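Local structure of kojibiose phosphorylase (Gut metagenome, 6W0P) at residues T58-G62 / L339-A343; I63-A67 / R81-I86; G346-W350 / V398-N402. The protein is a phosphorylase of glycosyl hydrolase family 65, joining a beta-rich N-terminal domain to a helical central catalytic domain. One frame throughout, in Å; residues are numbered along the deposited sequence.

Contact 1 of 3, residues T58-G62 / L339-A343; sequences TYFNG and LTGEA
Tyr-59 carries CG beside its backbone N (chi1 -39°), which lays its ring along the bend of 339-343, while Leu-339, with CG likewise anti to its carbonyl carbon (chi1 -63°), brings its branched end, CD1 and CD2, against the backbone and CB of the opposing strand. The ring is held from several directions. Leu-339 O lies at its edge, near the ring plane, 3.5 Å from Tyr-59 CD2, whereas Gly-341 O sits over one face. Leu-339 CD2 packs on Tyr-59 CB at 4.0 Å, and Leu-339 CD1 reaches Asn-61 N at 3.9 Å. At the far end of the ring Tyr-59 OH comes within 3.4 Å of Gly-341 CA. The Asn-61 side chain meets the leucine through CB; its amide is engaged outside the two segments, ND2 with Thr-333 O and OD1 with Arg-401 NE. The contact is buried and joins strand 58-60 of the N-terminal domain to a loop of the catalytic domain. No direct hydrogen bond crosses it. Instead, Tyr-59 OH donates to a water at 2.6 Å, and that water donates to Glu-342 OE2, also at 2.6 Å, while Glu-342 OE1 receives a weak bond from Trp-180 N. The polar link therefore runs one way, from phenol through water to carboxylate, within an interface otherwise made of ring, methyl and peptide packing.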
loop_
_atom_site.group_PDB
_atom_site.type_symbol
_atom_site.label_atom_id
_atom_site.label_comp_id
_atom_site.label_asym_id
_atom_site.label_seq_id
_atom_site.Cartn_x
_atom_site.Cartn_y
_atom_site.Cartn_z
ATOM N N THR A 58 28.208 3.397 13.605
ATOM C CA THR A 58 29.409 3.677 12.790
ATOM C C THR A 58 29.037 3.365 11.341
ATOM O O THR A 58 28.634 2.216 11.091
ATOM C CB THR A 58 30.626 2.865 13.261
ATOM O OG1 THR A 58 30.798 3.042 14.671
ATOM C CG2 THR A 58 31.892 3.257 12.527
ATOM N N TYR A 59 29.132 4.330 10.428
ATOM C CA TYR A 59 28.730 4.093 9.025
ATOM C C TYR A 59 29.817 4.561 8.087
ATOM O O TYR A 59 30.543 5.487 8.433
ATOM C CB TYR A 59 27.409 4.787 8.733
ATOM C CG TYR A 59 26.432 4.716 9.878
ATOM C CD1 TYR A 59 25.643 3.589 10.074
ATOM C CD2 TYR A 59 26.298 5.770 10.767
ATOM C CE1 TYR A 59 24.719 3.536 11.102
ATOM C CE2 TYR A 59 25.386 5.723 11.812
ATOM C CZ TYR A 59 24.592 4.601 11.974
ATOM O OH TYR A 59 23.685 4.550 12.983
ATOM N N PHE A 60 29.855 3.929 6.924
ATOM C CA PHE A 60 30.725 4.255 5.777
ATOM C C PHE A 60 29.826 4.547 4.586
ATOM O O PHE A 60 28.969 3.705 4.280
ATOM C CB PHE A 60 31.688 3.102 5.502
ATOM C CG PHE A 60 32.623 2.817 6.652
ATOM C CD1 PHE A 60 33.849 3.468 6.744
ATOM C CD2 PHE A 60 32.256 1.937 7.662
ATOM C CE1 PHE A 60 34.705 3.226 7.813
ATOM C CE2 PHE A 60 33.112 1.691 8.728
ATOM C CZ PHE A 60 34.340 2.326 8.799
ATOM N N ASN A 61 30.008 5.715 3.964
ATOM C CA ASN A 61 29.164 6.189 2.841
ATOM C C ASN A 61 29.228 5.123 1.741
ATOM O O ASN A 61 30.350 4.868 1.250
ATOM C CB ASN A 61 29.635 7.574 2.400
ATOM C CG ASN A 61 28.565 8.431 1.758
ATOM O OD1 ASN A 61 27.885 7.992 0.829
ATOM N ND2 ASN A 61 28.438 9.662 2.232
ATOM N N GLY A 62 28.101 4.488 1.404
ATOM C CA GLY A 62 28.006 3.539 0.272
ATOM C C GLY A 62 28.197 2.087 0.698
ATOM O O GLY A 62 28.189 1.203 -0.167
ATOM N N LEU A 339 25.621 10.804 8.223
ATOM C CA LEU A 339 25.996 9.489 8.802
ATOM C C LEU A 339 25.849 9.558 10.320
ATOM O O LEU A 339 26.811 9.220 11.020
ATOM C CB LEU A 339 27.410 9.124 8.343
ATOM C CG LEU A 339 27.575 8.943 6.827
ATOM C CD1 LEU A 339 29.003 8.524 6.483
ATOM C CD2 LEU A 339 26.592 7.910 6.289
ATOM N N THR A 340 24.672 9.964 10.803
ATOM C CA THR A 340 24.417 10.190 12.248
ATOM C C THR A 340 23.365 9.230 12.790
ATOM O O THR A 340 23.015 9.385 13.951
ATOM C CB THR A 340 24.015 11.643 12.520
ATOM O OG1 THR A 340 22.689 11.884 12.042
ATOM C CG2 THR A 340 25.001 12.587 11.883
ATOM N N GLY A 341 22.892 8.258 12.012
ATOM C CA GLY A 341 21.847 7.347 12.508
ATOM C C GLY A 341 21.308 6.431 11.430
ATOM O O GLY A 341 21.793 6.486 10.261
ATOM N N GLU A 342 20.316 5.634 11.816
ATOM C CA GLU A 342 19.743 4.549 10.982
ATOM C C GLU A 342 18.529 5.060 10.208
ATOM O O GLU A 342 18.421 4.744 9.004
ATOM C CB GLU A 342 19.365 3.363 11.866
ATOM C CG GLU A 342 20.578 2.703 12.467
ATOM C CD GLU A 342 20.316 1.380 13.157
ATOM O OE1 GLU A 342 19.127 0.986 13.275
ATOM O OE2 GLU A 342 21.294 0.766 13.579
ATOM N N ALA A 343 17.630 5.779 10.872
ATOM C CA ALA A 343 16.434 6.382 10.224
ATOM C C ALA A 343 16.825 7.092 8.907
ATOM O O ALA A 343 17.774 7.900 8.918
ATOM C CB ALA A 343 15.743 7.319 11.189
HETATM O O HOH W 1 23.518 2.145 13.993
#

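Contact 2 of 3, residues I63-A67 / R81-I86; sequences IYEYA and RTHFTI
Strands 64-66 and 83-85 run antiparallel, their axes 4.7 Å apart at closest approach and 156° between directions, as the two arms of a beta hairpin with a long connecting loop. Glu-65 and Phe-84 form the hydrogen-bonded pair, each N to the other's O at 3.0 Å; Ile-86 N to Ile-63 O and Ala-67 N to Thr-82 O extend the pairing at its two ends. Tyr-64, Tyr-66 and His-83 share one face and form an aromatic cluster. The His-83 ring turns its edge toward the face of Tyr-66 in an offset edge-to-face arrangement, centroids 6.0 Å apart, and meets Tyr-64 at a slant, Tyr-64 CD2 lying 3.9 Å from His-83 CD2. His-83 NE2 bonds to Arg-401 N, which ties the cluster to the catalytic domain. Beside it, the aliphatic part of Arg-81 crosses Tyr-66 at about a right angle, Arg-81 CD 3.5 Å from Tyr-66 CB, and its guanidinium continues to a salt bridge with Asp-70. On the other face Phe-84 has CG between its backbone N and carbonyl carbon (chi1 39°), which swings the ring back under the partner strand. Ile-86 CG2 packs on Glu-65 CB, and the glutamate's OE1 receives Thr-206 N and Thr-207 N. Its OE2 takes Tyr-66 N from above the carboxylate plane. Glu-65 O, already bonded to Phe-84 N, stands 3.6 Å above the centre of the Phe-84 ring.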
loop_
_atom_site.group_PDB
_atom_site.type_symbol
_atom_site.label_atom_id
_atom_site.label_comp_id
_atom_site.label_asym_id
_atom_site.label_seq_id
_atom_site.Cartn_x
_atom_site.Cartn_y
_atom_site.Cartn_z
ATOM N N ILE A 63 28.384 1.836 1.993
ATOM C CA ILE A 63 28.444 0.464 2.560
ATOM C C ILE A 63 27.042 0.134 3.065
ATOM O O ILE A 63 26.588 0.784 4.005
ATOM C CB ILE A 63 29.507 0.349 3.659
ATOM C CG1 ILE A 63 30.919 0.387 3.071
ATOM C CG2 ILE A 63 29.268 -0.895 4.490
ATOM C CD1 ILE A 63 31.230 -0.704 2.048
ATOM N N TYR A 64 26.380 -0.805 2.401
ATOM C CA TYR A 64 24.915 -0.974 2.458
ATOM C C TYR A 64 24.590 -2.452 2.286
ATOM O O TYR A 64 25.453 -3.220 1.770
ATOM C CB TYR A 64 24.261 -0.125 1.369
ATOM C CG TYR A 64 24.271 -0.747 -0.000
ATOM C CD1 TYR A 64 25.361 -0.621 -0.843
ATOM C CD2 TYR A 64 23.183 -1.475 -0.451
ATOM C CE1 TYR A 64 25.374 -1.218 -2.094
ATOM C CE2 TYR A 64 23.174 -2.068 -1.699
ATOM C CZ TYR A 64 24.274 -1.947 -2.522
ATOM O OH TYR A 64 24.245 -2.529 -3.758
ATOM N N GLU A 65 23.393 -2.830 2.728
ATOM C CA GLU A 65 22.808 -4.173 2.520
ATOM C C GLU A 65 21.349 -4.020 2.088
ATOM O O GLU A 65 20.758 -2.932 2.303
ATOM C CB GLU A 65 22.876 -5.028 3.790
ATOM C CG GLU A 65 23.917 -6.123 3.718
ATOM C CD GLU A 65 23.883 -6.948 2.446
ATOM O OE1 GLU A 65 24.964 -7.216 1.901
ATOM O OE2 GLU A 65 22.777 -7.303 2.000
ATOM N N TYR A 66 20.792 -5.118 1.575
ATOM C CA TYR A 66 19.356 -5.265 1.253
ATOM C C TYR A 66 18.600 -5.803 2.470
ATOM O O TYR A 66 19.209 -6.393 3.395
ATOM C CB TYR A 66 19.216 -6.164 0.032
ATOM C CG TYR A 66 19.612 -5.526 -1.270
ATOM C CD1 TYR A 66 18.741 -4.674 -1.938
ATOM C CD2 TYR A 66 20.833 -5.796 -1.861
ATOM C CE1 TYR A 66 19.078 -4.095 -3.152
ATOM C CE2 TYR A 66 21.181 -5.237 -3.082
ATOM C CZ TYR A 66 20.305 -4.379 -3.727
ATOM O OH TYR A 66 20.634 -3.815 -4.927
ATOM N N ALA A 67 17.284 -5.588 2.490
ATOM C CA ALA A 67 16.377 -6.272 3.429
ATOM C C ALA A 67 16.647 -7.776 3.348
ATOM O O ALA A 67 16.893 -8.270 2.244
ATOM C CB ALA A 67 14.945 -5.946 3.111
ATOM N N ARG A 81 12.443 -5.201 -2.171
ATOM C CA ARG A 81 13.636 -5.297 -1.291
ATOM C C ARG A 81 14.338 -3.927 -1.195
ATOM O O ARG A 81 15.092 -3.554 -2.112
ATOM C CB ARG A 81 14.486 -6.453 -1.823
ATOM C CG ARG A 81 15.740 -6.753 -1.020
ATOM C CD ARG A 81 16.605 -7.775 -1.744
ATOM N NE ARG A 81 15.835 -8.872 -2.320
ATOM C CZ ARG A 81 16.113 -9.480 -3.479
ATOM N NH1 ARG A 81 17.146 -9.095 -4.214
ATOM N NH2 ARG A 81 15.340 -10.464 -3.912
ATOM N N THR A 82 14.091 -3.209 -0.098
ATOM C CA THR A 82 14.722 -1.904 0.205
ATOM C C THR A 82 16.202 -2.141 0.514
ATOM O O THR A 82 16.609 -3.310 0.702
ATOM C CB THR A 82 13.993 -1.183 1.349
ATOM O OG1 THR A 82 14.414 0.184 1.323
ATOM C CG2 THR A 82 14.259 -1.805 2.708
ATOM N N HIS A 83 16.998 -1.077 0.536
ATOM C CA HIS A 83 18.415 -1.162 0.968
ATOM C C HIS A 83 18.701 0.008 1.895
ATOM O O HIS A 83 17.877 0.947 1.938
ATOM C CB HIS A 83 19.359 -1.257 -0.231
ATOM C CG HIS A 83 19.410 -0.005 -1.026
ATOM N ND1 HIS A 83 18.497 0.275 -2.013
ATOM C CD2 HIS A 83 20.256 1.039 -0.974
ATOM C CE1 HIS A 83 18.791 1.432 -2.552
ATOM N NE2 HIS A 83 19.854 1.932 -1.915
ATOM N N PHE A 84 19.798 -0.098 2.642
ATOM C CA PHE A 84 20.142 0.825 3.755
ATOM C C PHE A 84 21.650 0.765 4.032
ATOM O O PHE A 84 22.248 -0.315 3.852
ATOM C CB PHE A 84 19.284 0.479 4.979
ATOM C CG PHE A 84 19.079 -1.000 5.204
ATOM C CD1 PHE A 84 20.047 -1.764 5.835
ATOM C CD2 PHE A 84 17.921 -1.629 4.776
ATOM C CE1 PHE A 84 19.868 -3.127 6.028
ATOM C CE2 PHE A 84 17.743 -2.991 4.966
ATOM C CZ PHE A 84 18.724 -3.741 5.579
ATOM N N THR A 85 22.218 1.904 4.441
ATOM C CA THR A 85 23.589 2.081 5.002
ATOM C C THR A 85 23.640 1.338 6.334
ATOM O O THR A 85 22.731 1.544 7.140
ATOM C CB THR A 85 23.914 3.571 5.151
ATOM O OG1 THR A 85 23.607 4.226 3.921
ATOM C CG2 THR A 85 25.361 3.862 5.471
ATOM N N ILE A 86 24.630 0.464 6.534
ATOM C CA ILE A 86 24.613 -0.510 7.669
ATOM C C ILE A 86 25.590 -0.059 8.764
ATOM O O ILE A 86 26.692 0.446 8.471
ATOM C CB ILE A 86 24.883 -1.948 7.189
ATOM C CG1 ILE A 86 26.138 -2.032 6.319
ATOM C CG2 ILE A 86 23.663 -2.502 6.473
ATOM C CD1 ILE A 86 26.578 -3.439 5.991
HETATM O O HOH W 2 27.809 1.896 6.563
#

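Contact 3 of 3, residues G346-W350 / V398-N402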
loop_
_atom_site.group_PDB
_atom_site.type_symbol
_atom_site.label_atom_id
_atom_site.label_comp_id
_atom_site.label_asym_id
_atom_site.label_seq_id
_atom_site.Cartn_x
_atom_site.Cartn_y
_atom_site.Cartn_z
ATOM N N GLY A 346 20.566 6.353 5.342
ATOM C CA GLY A 346 21.660 7.040 4.645
ATOM C C GLY A 346 21.260 7.362 3.222
ATOM O O GLY A 346 22.206 7.571 2.380
ATOM N N HIS A 347 19.944 7.388 2.949
ATOM C CA HIS A 347 19.377 7.581 1.579
ATOM C C HIS A 347 19.519 9.042 1.133
ATOM O O HIS A 347 19.361 9.912 1.977
ATOM C CB HIS A 347 17.895 7.204 1.483
ATOM C CG HIS A 347 17.636 5.739 1.498
ATOM N ND1 HIS A 347 16.381 5.229 1.766
ATOM C CD2 HIS A 347 18.459 4.688 1.292
ATOM C CE1 HIS A 347 16.433 3.914 1.728
ATOM N NE2 HIS A 347 17.714 3.557 1.442
ATOM N N ALA A 348 19.826 9.251 -0.147
ATOM C CA ALA A 348 19.750 10.531 -0.876
ATOM C C ALA A 348 18.306 10.726 -1.317
ATOM O O ALA A 348 17.664 9.728 -1.741
ATOM C CB ALA A 348 20.660 10.529 -2.085
ATOM N N PHE A 349 17.821 11.960 -1.227
ATOM C CA PHE A 349 16.499 12.382 -1.748
ATOM C C PHE A 349 16.737 13.539 -2.717
ATOM O O PHE A 349 17.881 14.038 -2.790
ATOM C CB PHE A 349 15.564 12.745 -0.591
ATOM C CG PHE A 349 15.234 11.608 0.343
ATOM C CD1 PHE A 349 16.146 11.171 1.292
ATOM C CD2 PHE A 349 14.011 10.957 0.263
ATOM C CE1 PHE A 349 15.829 10.131 2.154
ATOM C CE2 PHE A 349 13.716 9.898 1.105
ATOM C CZ PHE A 349 14.617 9.493 2.057
ATOM N N TRP A 350 15.685 13.970 -3.421
ATOM C CA TRP A 350 15.731 15.113 -4.373
ATOM C C TRP A 350 16.257 16.381 -3.666
ATOM O O TRP A 350 16.750 17.262 -4.404
ATOM C CB TRP A 350 14.341 15.327 -4.967
ATOM C CG TRP A 350 13.412 16.036 -4.028
ATOM C CD1 TRP A 350 12.963 15.603 -2.812
ATOM C CD2 TRP A 350 12.811 17.319 -4.256
ATOM N NE1 TRP A 350 12.136 16.541 -2.263
ATOM C CE2 TRP A 350 12.033 17.611 -3.120
ATOM C CE3 TRP A 350 12.879 18.255 -5.294
ATOM C CZ2 TRP A 350 11.294 18.794 -3.017
ATOM C CZ3 TRP A 350 12.153 19.424 -5.190
ATOM C CH2 TRP A 350 11.389 19.704 -4.053
ATOM N N VAL A 398 13.279 8.272 -5.734
ATOM C CA VAL A 398 12.848 9.078 -4.555
ATOM C C VAL A 398 13.883 8.909 -3.441
ATOM O O VAL A 398 14.378 9.920 -2.900
ATOM C CB VAL A 398 11.442 8.662 -4.087
ATOM C CG1 VAL A 398 11.076 9.316 -2.772
ATOM C CG2 VAL A 398 10.397 8.972 -5.144
ATOM N N ALA A 399 14.195 7.663 -3.093
ATOM C CA ALA A 399 15.126 7.339 -1.996
ATOM C C ALA A 399 16.089 6.248 -2.454
ATOM O O ALA A 399 15.606 5.204 -2.943
ATOM C CB ALA A 399 14.342 6.921 -0.782
ATOM N N THR A 400 17.396 6.471 -2.263
ATOM C CA THR A 400 18.451 5.508 -2.666
ATOM C C THR A 400 19.774 5.814 -1.962
ATOM O O THR A 400 20.008 7.020 -1.615
ATOM C CB THR A 400 18.625 5.535 -4.188
ATOM O OG1 THR A 400 19.321 4.354 -4.568
ATOM C CG2 THR A 400 19.377 6.751 -4.688
ATOM N N ARG A 401 20.582 4.768 -1.741
ATOM C CA ARG A 401 22.052 4.909 -1.666
ATOM C C ARG A 401 22.727 4.288 -2.897
ATOM O O ARG A 401 23.686 4.903 -3.389
ATOM C CB ARG A 401 22.626 4.346 -0.365
ATOM C CG ARG A 401 24.118 4.621 -0.193
ATOM C CD ARG A 401 24.489 6.097 -0.192
ATOM N NE ARG A 401 25.923 6.289 -0.340
ATOM C CZ ARG A 401 26.593 6.127 -1.480
ATOM N NH1 ARG A 401 25.969 5.796 -2.597
ATOM N NH2 ARG A 401 27.901 6.289 -1.501
ATOM N N ASN A 402 22.270 3.140 -3.404
ATOM C CA ASN A 402 23.040 2.396 -4.446
ATOM C C ASN A 402 22.563 2.776 -5.855
ATOM O O ASN A 402 23.186 2.292 -6.812
ATOM C CB ASN A 402 23.055 0.884 -4.212
ATOM C CG ASN A 402 21.781 0.190 -4.641
ATOM O OD1 ASN A 402 20.795 0.873 -4.934
ATOM N ND2 ASN A 402 21.788 -1.149 -4.648
HETATM O O HOH W 3 13.388 12.422 -3.416
#
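Ala-348 and Thr-400 meet as a single antiparallel hydrogen-bonded pair, the tight middle of this contact between two loops. The two bonds are unequal: Ala-348 N reaches Thr-400 O at 2.7 Å, whereas the return bond from Thr-400 N to Ala-348 O is weak at 3.3 Å. Rings on either side of Ala-348 in the sequence close over the opposing chain. His-347 has Thr-400 N over one face, and Phe-349, with CG beside its backbone N (chi1 -63°), turns its ring back so that CD2 comes 3.3 Å from Val-398 O. The methyl of Ala-399 serves both rings, with CB 3.6 Å from Phe-349 CE2 and 3.7 Å from His-347 ND1. Packing thins toward the two ends. At one, Arg-401 CD merely brushes Gly-346 O; at the other, Trp-350 N is too far from Val-398 O to bond it directly (4.3 Å), and a water bridges them, accepting from Trp-350 N at 2.8 Å and donating to Val-398 O. Thus the bonding passes from direct to water-mediated where the partly exposed Val-398 lies. Around the pair, His-347 NE2 bonds to His-83 O of strand 83-85, and Arg-401 NH2 bonds to Thr-331 O. Ala-348 and Thr-400 both touch Arg-375 of helix 365-376, while Trp-350 leads directly into helix 351-361.

In the fold
From the N terminus, strand 58-60 opens contact 1 and runs on almost at once into strand 64-66, whose hairpin with 83-85 is closed by contact 2, with 13 residues between its two segments. Contact 2 is thus nested inside the much larger loop that contact 1 closes at 339-343, with 276 residues between its segments. Contact 3 follows in series, joining 346-350 to 398-402 across a mainly helical excursion. The centres lie about 11 to 13 Å apart. Bonds from Asn-61 and His-83 to Arg-401, and from His-83 to His-347, connect all three, tying the beta-rich N-terminal domain to loops of the helical catalytic domain.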